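Local atomic coordinates of type II restriction enzyme NlaIV (Neisseria lactamica, PDB entry 6QM2), a protein that recognises the double-stranded DNA sequence 5'-GGNNCC-3' and cleaves it in the middle, leaving blunt ends with terminal 5'-phosphates. Residues Ile12-Ile22 against Trp53-Arg61; Trp144-Arg153 against Lys171-Ser179. All coordinates share one frame; numbering follows the deposited sequence.

Contact 1 of 2, residues Ile12-Ile22 against Trp53-Arg61; sequences IFDKLLDEEKI and WLGGWLRKR
The indole of Trp-57 is wedged between Leu-16 on one face and, on the other, Arg-61, which follows the last turn of the same helix. CD2 of Leu-16 makes a CH-pi contact over the face, 3.7 Å from the centroid of the Trp-57 five-membered ring. On the opposite face the CG methylene of Arg-61 lies over the ring centre. The rim is occupied as well: CG of Lys-15 and OE1 of Glu-20 both lie near the ring plane. With CG anti to the backbone N, Trp-57 extends from helix 44-60 toward helix 9-18.

At this edge Glu-20 OE1 receives two donors. The bond from Trp-57 NE1 is weak, since its N-H...O angle is 130°; the other, from Arg-61 NH2 at 3.2 Å, belongs to a salt bridge. That nitrogen approaches the syn side of the carboxylate, whose plane is turned only 10° from the guanidinium. Arg-61 NH2 also forms a salt bridge with Asp-35 of the second subunit, and Glu-20 OE2 accepts a bond from the backbone N of that same residue, which ties the polar edge to the partner chain.

Further apolar pairs continue the packing along the helices. Ile-12 CD1 meets Leu-58 CD2 at 3.8 Å, and Leu-16 CD1 lies 3.8 Å from Leu-54 CD1. Farther along, Ile-22 CD1 touches Trp-53 CH2, while Trp-53 NE1 is hydrogen-bonded to the backbone oxygens of Leu-33 and Val-36 of the second subunit.

The axes of the two helical segments come no closer than 12.8 Å, at 92° to one another, a separation bridged by long side chains. The arrangement is a near-orthogonal helix pair beside the central sheet of a PDDEXK-clan nuclease, whose Trp-53, Trp-57, Glu-20 and Arg-61 also meet the second subunit.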
# COMPACT_ATOMS: atom_id res chain seq x y z
N ILE A 12 -24.27 -7.76 16.32
CA ILE A 12 -23.50 -7.72 15.06
C ILE A 12 -22.53 -8.90 14.98
O ILE A 12 -22.43 -9.54 13.93
CB ILE A 12 -22.74 -6.38 14.90
CG1 ILE A 12 -23.73 -5.23 14.70
CG2 ILE A 12 -21.78 -6.43 13.71
CD1 ILE A 12 -23.13 -3.85 14.90
N PHE A 13 -21.83 -9.18 16.07
CA PHE A 13 -20.94 -10.34 16.16
C PHE A 13 -21.69 -11.63 15.86
O PHE A 13 -21.31 -12.38 14.97
CB PHE A 13 -20.29 -10.40 17.55
CG PHE A 13 -19.37 -11.59 17.76
CD1 PHE A 13 -18.23 -11.75 16.98
CD2 PHE A 13 -19.64 -12.53 18.75
CE1 PHE A 13 -17.38 -12.83 17.18
CE2 PHE A 13 -18.80 -13.62 18.95
CZ PHE A 13 -17.67 -13.77 18.16
N ASP A 14 -22.79 -11.85 16.59
CA ASP A 14 -23.61 -13.06 16.42
C ASP A 14 -24.27 -13.15 15.05
O ASP A 14 -24.41 -14.24 14.50
CB ASP A 14 -24.68 -13.17 17.52
CG ASP A 14 -24.10 -13.47 18.89
OD1 ASP A 14 -23.19 -14.33 19.00
OD2 ASP A 14 -24.57 -12.85 19.87
N LYS A 15 -24.69 -12.01 14.49
CA LYS A 15 -25.32 -11.98 13.17
C LYS A 15 -24.32 -12.41 12.09
O LYS A 15 -24.64 -13.27 11.27
CB LYS A 15 -25.91 -10.60 12.85
CG LYS A 15 -26.78 -10.60 11.60
CD LYS A 15 -27.61 -9.34 11.44
CE LYS A 15 -28.71 -9.55 10.41
NZ LYS A 15 -29.20 -8.29 9.79
N LEU A 16 -23.13 -11.82 12.10
CA LEU A 16 -22.05 -12.22 11.18
C LEU A 16 -21.71 -13.71 11.29
O LEU A 16 -21.46 -14.37 10.28
CB LEU A 16 -20.78 -11.40 11.43
CG LEU A 16 -20.80 -9.93 11.03
CD1 LEU A 16 -19.59 -9.21 11.62
CD2 LEU A 16 -20.84 -9.76 9.52
N LEU A 17 -21.71 -14.22 12.51
CA LEU A 17 -21.29 -15.60 12.77
C LEU A 17 -22.33 -16.62 12.27
O LEU A 17 -21.96 -17.60 11.62
CB LEU A 17 -20.99 -15.79 14.27
CG LEU A 17 -19.81 -16.67 14.67
CD1 LEU A 17 -18.51 -16.16 14.06
CD2 LEU A 17 -19.70 -16.73 16.18
N ASP A 18 -23.61 -16.36 12.55
CA ASP A 18 -24.72 -17.31 12.27
C ASP A 18 -25.51 -17.03 10.99
O ASP A 18 -25.88 -17.97 10.27
CB ASP A 18 -25.69 -17.32 13.45
CG ASP A 18 -25.01 -17.55 14.79
OD1 ASP A 18 -23.99 -18.28 14.83
OD2 ASP A 18 -25.50 -17.01 15.80
N GLU A 19 -25.79 -15.76 10.72
CA GLU A 19 -26.68 -15.34 9.64
C GLU A 19 -25.91 -15.12 8.33
O GLU A 19 -26.32 -15.60 7.27
CB GLU A 19 -27.45 -14.08 10.06
CG GLU A 19 -28.85 -13.94 9.48
CD GLU A 19 -29.70 -12.93 10.23
OE1 GLU A 19 -29.71 -12.94 11.48
OE2 GLU A 19 -30.38 -12.12 9.56
N GLU A 20 -24.81 -14.38 8.41
CA GLU A 20 -23.88 -14.19 7.28
C GLU A 20 -23.07 -15.47 7.00
O GLU A 20 -22.71 -15.72 5.84
CB GLU A 20 -22.92 -13.03 7.57
CG GLU A 20 -21.91 -12.69 6.48
CD GLU A 20 -22.55 -12.14 5.22
OE1 GLU A 20 -23.37 -11.21 5.32
OE2 GLU A 20 -22.21 -12.64 4.13
N LYS A 21 -22.79 -16.24 8.05
CA LYS A 21 -21.91 -17.42 7.99
C LYS A 21 -20.52 -17.01 7.52
O LYS A 21 -20.01 -17.48 6.50
CB LYS A 21 -22.52 -18.54 7.12
CG LYS A 21 -23.82 -19.11 7.67
CD LYS A 21 -24.74 -19.61 6.56
CE LYS A 21 -26.11 -19.98 7.09
NZ LYS A 21 -27.13 -19.93 6.00
N ILE A 22 -19.92 -16.10 8.30
CA ILE A 22 -18.64 -15.47 7.96
C ILE A 22 -17.47 -16.47 7.96
O ILE A 22 -16.55 -16.33 7.15
CB ILE A 22 -18.35 -14.26 8.90
CG1 ILE A 22 -17.31 -13.31 8.30
CG2 ILE A 22 -17.94 -14.72 10.30
CD1 ILE A 22 -17.87 -12.36 7.26
N TRP A 53 -15.62 -2.84 4.42
CA TRP A 53 -16.61 -3.87 4.09
C TRP A 53 -17.69 -4.01 5.15
O TRP A 53 -18.87 -4.16 4.81
CB TRP A 53 -15.92 -5.22 3.88
CG TRP A 53 -16.86 -6.36 3.66
CD1 TRP A 53 -17.37 -6.79 2.46
CD2 TRP A 53 -17.42 -7.22 4.65
NE1 TRP A 53 -18.20 -7.86 2.65
CE2 TRP A 53 -18.25 -8.15 3.99
CE3 TRP A 53 -17.30 -7.30 6.05
CZ2 TRP A 53 -18.96 -9.15 4.67
CZ3 TRP A 53 -18.00 -8.29 6.73
CH2 TRP A 53 -18.82 -9.20 6.04
N LEU A 54 -17.30 -4.00 6.43
CA LEU A 54 -18.27 -4.01 7.52
C LEU A 54 -19.17 -2.78 7.43
O LEU A 54 -20.38 -2.88 7.64
CB LEU A 54 -17.59 -4.07 8.88
CG LEU A 54 -18.53 -4.40 10.04
CD1 LEU A 54 -18.91 -5.87 10.04
CD2 LEU A 54 -17.90 -4.03 11.37
N GLY A 55 -18.58 -1.63 7.10
CA GLY A 55 -19.33 -0.42 6.75
C GLY A 55 -20.41 -0.68 5.72
O GLY A 55 -21.57 -0.32 5.93
N GLY A 56 -20.04 -1.32 4.62
CA GLY A 56 -20.99 -1.70 3.57
C GLY A 56 -22.02 -2.72 4.02
O GLY A 56 -23.18 -2.66 3.60
N TRP A 57 -21.61 -3.67 4.86
CA TRP A 57 -22.50 -4.71 5.40
C TRP A 57 -23.54 -4.13 6.35
O TRP A 57 -24.70 -4.54 6.32
CB TRP A 57 -21.67 -5.76 6.14
CG TRP A 57 -22.46 -6.86 6.80
CD1 TRP A 57 -22.78 -8.07 6.25
CD2 TRP A 57 -22.97 -6.88 8.13
NE1 TRP A 57 -23.47 -8.83 7.16
CE2 TRP A 57 -23.61 -8.13 8.32
CE3 TRP A 57 -22.97 -5.95 9.19
CZ2 TRP A 57 -24.23 -8.48 9.53
CZ3 TRP A 57 -23.59 -6.31 10.39
CH2 TRP A 57 -24.21 -7.56 10.55
N LEU A 58 -23.12 -3.22 7.22
CA LEU A 58 -24.04 -2.49 8.09
C LEU A 58 -25.03 -1.67 7.25
O LEU A 58 -26.24 -1.71 7.49
CB LEU A 58 -23.29 -1.57 9.05
CG LEU A 58 -22.39 -2.18 10.12
CD1 LEU A 58 -21.49 -1.10 10.71
CD2 LEU A 58 -23.19 -2.87 11.21
N ARG A 59 -24.50 -0.94 6.27
CA ARG A 59 -25.30 -0.02 5.46
C ARG A 59 -26.31 -0.77 4.57
O ARG A 59 -27.41 -0.25 4.32
CB ARG A 59 -24.38 0.88 4.62
CG ARG A 59 -24.94 2.26 4.28
CD ARG A 59 -23.83 3.30 4.04
NE ARG A 59 -22.72 2.74 3.26
CZ ARG A 59 -21.46 2.56 3.68
NH1 ARG A 59 -21.05 2.92 4.90
NH2 ARG A 59 -20.57 2.03 2.85
N LYS A 60 -25.95 -1.98 4.13
CA LYS A 60 -26.86 -2.83 3.34
C LYS A 60 -27.92 -3.54 4.19
O LYS A 60 -28.98 -3.88 3.68
CB LYS A 60 -26.07 -3.87 2.54
CG LYS A 60 -26.88 -4.53 1.42
CD LYS A 60 -26.01 -5.35 0.49
CE LYS A 60 -26.74 -5.69 -0.80
NZ LYS A 60 -25.80 -6.22 -1.83
N ARG A 61 -27.64 -3.76 5.48
CA ARG A 61 -28.65 -4.30 6.41
C ARG A 61 -29.47 -3.22 7.12
O ARG A 61 -30.17 -3.52 8.09
CB ARG A 61 -27.98 -5.22 7.44
CG ARG A 61 -27.25 -6.41 6.84
CD ARG A 61 -28.20 -7.40 6.19
NE ARG A 61 -27.51 -8.18 5.16
CZ ARG A 61 -26.72 -9.23 5.39
NH1 ARG A 61 -26.49 -9.67 6.63
NH2 ARG A 61 -26.15 -9.84 4.36

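Contact 2 of 2, residues Trp144-Arg153 against Lys171-Ser179; sequences WLKKVWQITR and KIRPGVWYS
Past the end of strand 138-147 the backbone turns through helical angles at Val-148 to Gln-150, and the loop after strand 168-172 is joined to it by one backbone hydrogen bond, Gly-175 N to Ile-151 O (2.9 Å). Beside this loop-to-loop junction Trp-144, Trp-177 and Tyr-178 form an aromatic cluster, Trp-144 lying on strand 138-147, an outermost strand (within this chain) of the mixed sheet.

Trp-177 presents its edge to the face of Trp-144. The T-shaped geometry is explicit: five-membered ring centroids 4.5 Å apart and planes at 82°. NE1 of Trp-177 sits over the Trp-144 ring, so the closeness of the two NE1 atoms, both donors, comes from the edge-to-face packing and is not a hydrogen bond. Tyr-178 is turned differently, its ring only 19° from the Trp-144 plane but slid aside until overlap is slight; its CB lies 3.6 Å from Trp-144 CZ2. Outside the segments, Tyr-178 has a cation-pi partner in Arg-96.

One face of Trp-177 carries CG2 of Ile-151, a CH-pi contact 4.0 Å from the centroid of the six-membered ring, and the opposite face carries CD2 of Tyr-178. A chi1 of 69°, with CG between the backbone N and the carbonyl carbon, turns the indole between these two side chains.

At the other end of the junction, Thr-152 CG2 packs on Ile-172 CG2 at 4.0 Å, while Thr-152 OG1 donates to Val-148 O and ties the turn to itself. The Arg-153 chain runs past Gly-175, and one water in the guanidinium plane accepts from both Arg-153 NE (3.0 Å) and Val-176 N (2.9 Å).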
# COMPACT_ATOMS: atom_id res chain seq x y z
N TRP A 144 -13.54 -12.51 16.42
CA TRP A 144 -13.62 -12.25 17.86
C TRP A 144 -14.35 -10.95 18.16
O TRP A 144 -14.31 -10.01 17.35
CB TRP A 144 -12.23 -12.15 18.47
CG TRP A 144 -11.40 -13.40 18.43
CD1 TRP A 144 -11.42 -14.43 19.32
CD2 TRP A 144 -10.37 -13.71 17.48
NE1 TRP A 144 -10.48 -15.38 18.98
CE2 TRP A 144 -9.83 -14.96 17.85
CE3 TRP A 144 -9.87 -13.06 16.34
CZ2 TRP A 144 -8.80 -15.57 17.12
CZ3 TRP A 144 -8.85 -13.67 15.62
CH2 TRP A 144 -8.33 -14.91 16.01
N LEU A 145 -14.99 -10.90 19.32
CA LEU A 145 -15.48 -9.66 19.92
C LEU A 145 -14.87 -9.58 21.32
O LEU A 145 -15.21 -10.38 22.19
CB LEU A 145 -17.01 -9.64 20.00
CG LEU A 145 -17.64 -8.29 20.39
CD1 LEU A 145 -17.46 -7.26 19.28
CD2 LEU A 145 -19.11 -8.47 20.72
N LYS A 146 -13.96 -8.62 21.50
CA LYS A 146 -13.19 -8.51 22.74
C LYS A 146 -13.11 -7.06 23.22
O LYS A 146 -13.32 -6.13 22.45
CB LYS A 146 -11.77 -9.05 22.52
CG LYS A 146 -11.68 -10.53 22.13
CD LYS A 146 -11.58 -11.44 23.35
CE LYS A 146 -12.09 -12.84 23.04
NZ LYS A 146 -11.91 -13.74 24.21
N LYS A 147 -12.83 -6.89 24.52
CA LYS A 147 -12.49 -5.58 25.10
C LYS A 147 -10.99 -5.34 24.96
O LYS A 147 -10.23 -6.28 24.75
CB LYS A 147 -12.90 -5.51 26.58
CG LYS A 147 -14.28 -4.92 26.83
CD LYS A 147 -15.41 -5.76 26.24
CE LYS A 147 -16.78 -5.23 26.64
NZ LYS A 147 -17.03 -3.84 26.15
N VAL A 148 -10.57 -4.08 25.08
CA VAL A 148 -9.15 -3.70 24.98
C VAL A 148 -8.26 -4.44 25.99
O VAL A 148 -7.14 -4.82 25.67
CB VAL A 148 -8.93 -2.17 25.10
CG1 VAL A 148 -9.22 -1.65 26.51
CG2 VAL A 148 -7.52 -1.78 24.67
N TRP A 149 -8.78 -4.65 27.20
CA TRP A 149 -8.06 -5.36 28.26
C TRP A 149 -7.90 -6.86 27.98
O TRP A 149 -6.96 -7.49 28.48
CB TRP A 149 -8.68 -5.11 29.66
CG TRP A 149 -10.18 -5.27 29.80
CD1 TRP A 149 -11.14 -4.31 29.60
CD2 TRP A 149 -10.89 -6.46 30.19
NE1 TRP A 149 -12.39 -4.82 29.82
CE2 TRP A 149 -12.27 -6.14 30.18
CE3 TRP A 149 -10.49 -7.76 30.53
CZ2 TRP A 149 -13.26 -7.08 30.51
CZ3 TRP A 149 -11.48 -8.70 30.85
CH2 TRP A 149 -12.84 -8.35 30.84
N GLN A 150 -8.80 -7.43 27.18
CA GLN A 150 -8.72 -8.85 26.79
C GLN A 150 -7.68 -9.15 25.69
O GLN A 150 -7.30 -10.30 25.51
CB GLN A 150 -10.09 -9.36 26.32
CG GLN A 150 -11.14 -9.41 27.42
CD GLN A 150 -12.48 -9.93 26.92
OE1 GLN A 150 -13.06 -9.38 25.99
NE2 GLN A 150 -12.97 -10.99 27.55
N ILE A 151 -7.24 -8.12 24.97
CA ILE A 151 -6.29 -8.30 23.87
C ILE A 151 -4.93 -7.63 24.12
O ILE A 151 -4.15 -7.48 23.18
CB ILE A 151 -6.89 -7.84 22.51
CG1 ILE A 151 -7.07 -6.31 22.45
CG2 ILE A 151 -8.22 -8.54 22.28
CD1 ILE A 151 -7.64 -5.82 21.14
N THR A 152 -4.65 -7.23 25.36
CA THR A 152 -3.35 -6.66 25.72
C THR A 152 -2.80 -7.35 26.96
O THR A 152 -3.53 -8.03 27.68
CB THR A 152 -3.42 -5.14 26.00
OG1 THR A 152 -4.51 -4.86 26.89
CG2 THR A 152 -3.61 -4.37 24.71
N ARG A 153 -1.51 -7.16 27.17
CA ARG A 153 -0.78 -7.79 28.26
C ARG A 153 0.34 -6.86 28.73
O ARG A 153 0.48 -5.74 28.24
CB ARG A 153 -0.21 -9.13 27.79
CG ARG A 153 0.69 -9.05 26.55
CD ARG A 153 1.63 -10.25 26.48
NE ARG A 153 2.26 -10.40 25.17
CZ ARG A 153 3.30 -9.70 24.71
NH1 ARG A 153 3.89 -8.75 25.44
NH2 ARG A 153 3.76 -9.96 23.49
N LYS A 171 3.23 3.09 20.38
CA LYS A 171 1.88 2.54 20.39
C LYS A 171 1.71 1.39 21.36
O LYS A 171 2.62 0.61 21.59
CB LYS A 171 1.48 2.10 18.99
CG LYS A 171 1.54 3.24 17.99
CD LYS A 171 0.63 3.02 16.79
CE LYS A 171 0.38 4.33 16.07
NZ LYS A 171 -0.57 4.14 14.95
N ILE A 172 0.51 1.30 21.94
CA ILE A 172 0.13 0.14 22.73
C ILE A 172 -0.05 -0.99 21.73
O ILE A 172 -0.65 -0.81 20.67
CB ILE A 172 -1.17 0.39 23.54
CG1 ILE A 172 -0.93 1.48 24.60
CG2 ILE A 172 -1.66 -0.90 24.20
CD1 ILE A 172 -2.19 2.11 25.14
N ARG A 173 0.50 -2.15 22.06
CA ARG A 173 0.55 -3.29 21.16
C ARG A 173 -0.25 -4.45 21.75
O ARG A 173 -0.19 -4.70 22.97
CB ARG A 173 2.00 -3.72 20.92
CG ARG A 173 2.79 -2.82 19.97
CD ARG A 173 2.38 -2.96 18.51
NE ARG A 173 2.43 -4.35 18.05
CZ ARG A 173 2.14 -4.76 16.81
NH1 ARG A 173 1.80 -3.90 15.86
NH2 ARG A 173 2.21 -6.06 16.52
N PRO A 174 -1.00 -5.17 20.90
CA PRO A 174 -1.80 -6.29 21.38
C PRO A 174 -0.96 -7.52 21.67
O PRO A 174 0.11 -7.69 21.10
CB PRO A 174 -2.75 -6.56 20.22
CG PRO A 174 -1.98 -6.16 19.01
CD PRO A 174 -1.13 -4.99 19.44
N GLY A 175 -1.46 -8.37 22.57
CA GLY A 175 -0.88 -9.68 22.82
C GLY A 175 -1.54 -10.74 21.94
O GLY A 175 -2.35 -10.43 21.07
N VAL A 176 -1.16 -12.00 22.18
CA VAL A 176 -1.74 -13.15 21.49
C VAL A 176 -2.72 -13.82 22.45
O VAL A 176 -2.39 -14.78 23.16
CB VAL A 176 -0.66 -14.13 20.99
CG1 VAL A 176 -1.29 -15.26 20.21
CG2 VAL A 176 0.36 -13.39 20.13
N TRP A 177 -3.93 -13.28 22.46
CA TRP A 177 -5.02 -13.71 23.35
C TRP A 177 -5.57 -15.10 22.99
O TRP A 177 -6.00 -15.84 23.88
CB TRP A 177 -6.15 -12.66 23.34
CG TRP A 177 -6.90 -12.58 22.03
CD1 TRP A 177 -8.00 -13.30 21.67
CD2 TRP A 177 -6.59 -11.74 20.90
NE1 TRP A 177 -8.39 -12.97 20.39
CE2 TRP A 177 -7.54 -12.02 19.90
CE3 TRP A 177 -5.59 -10.78 20.64
CZ2 TRP A 177 -7.54 -11.37 18.65
CZ3 TRP A 177 -5.59 -10.14 19.40
CH2 TRP A 177 -6.55 -10.44 18.42
N TYR A 178 -5.57 -15.42 21.70
CA TYR A 178 -6.19 -16.66 21.18
C TYR A 178 -5.42 -17.96 21.41
O TYR A 178 -6.03 -19.03 21.39
CB TYR A 178 -6.52 -16.53 19.67
CG TYR A 178 -5.38 -16.08 18.77
CD1 TYR A 178 -4.35 -16.95 18.41
CD2 TYR A 178 -5.34 -14.78 18.26
CE1 TYR A 178 -3.31 -16.54 17.59
CE2 TYR A 178 -4.31 -14.36 17.43
CZ TYR A 178 -3.30 -15.24 17.10
OH TYR A 178 -2.27 -14.83 16.28
N SER A 179 -4.10 -17.87 21.64
CA SER A 179 -3.24 -19.05 21.77
C SER A 179 -3.57 -19.89 23.00
O SER A 179 -3.65 -19.36 24.11
CB SER A 179 -1.77 -18.63 21.83
OG SER A 179 -1.52 -17.79 22.94
O HOH W 1 1.20 -12.77 23.67

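Both segments of contact 1 precede both of contact 2 in the sequence, and all four belong to the one NgoBV-type nuclease fold. The centres of the contacts are about 22 Å apart. Contact 1 is the more peripheral, about 18 Å from the centre of the chain against about 7 Å for contact 2. They are joined through strand 138-147 of the mixed sheet, where Phe-13 CE1 of helix 9-18 packs 3.7 Å from Leu-145 N. Leu-16 and Ile-151 both reach strand 124-132 next to it. Contact 1 packs helices of one chain and also meets the second subunit, whereas no other chain of the assembly touches contact 2.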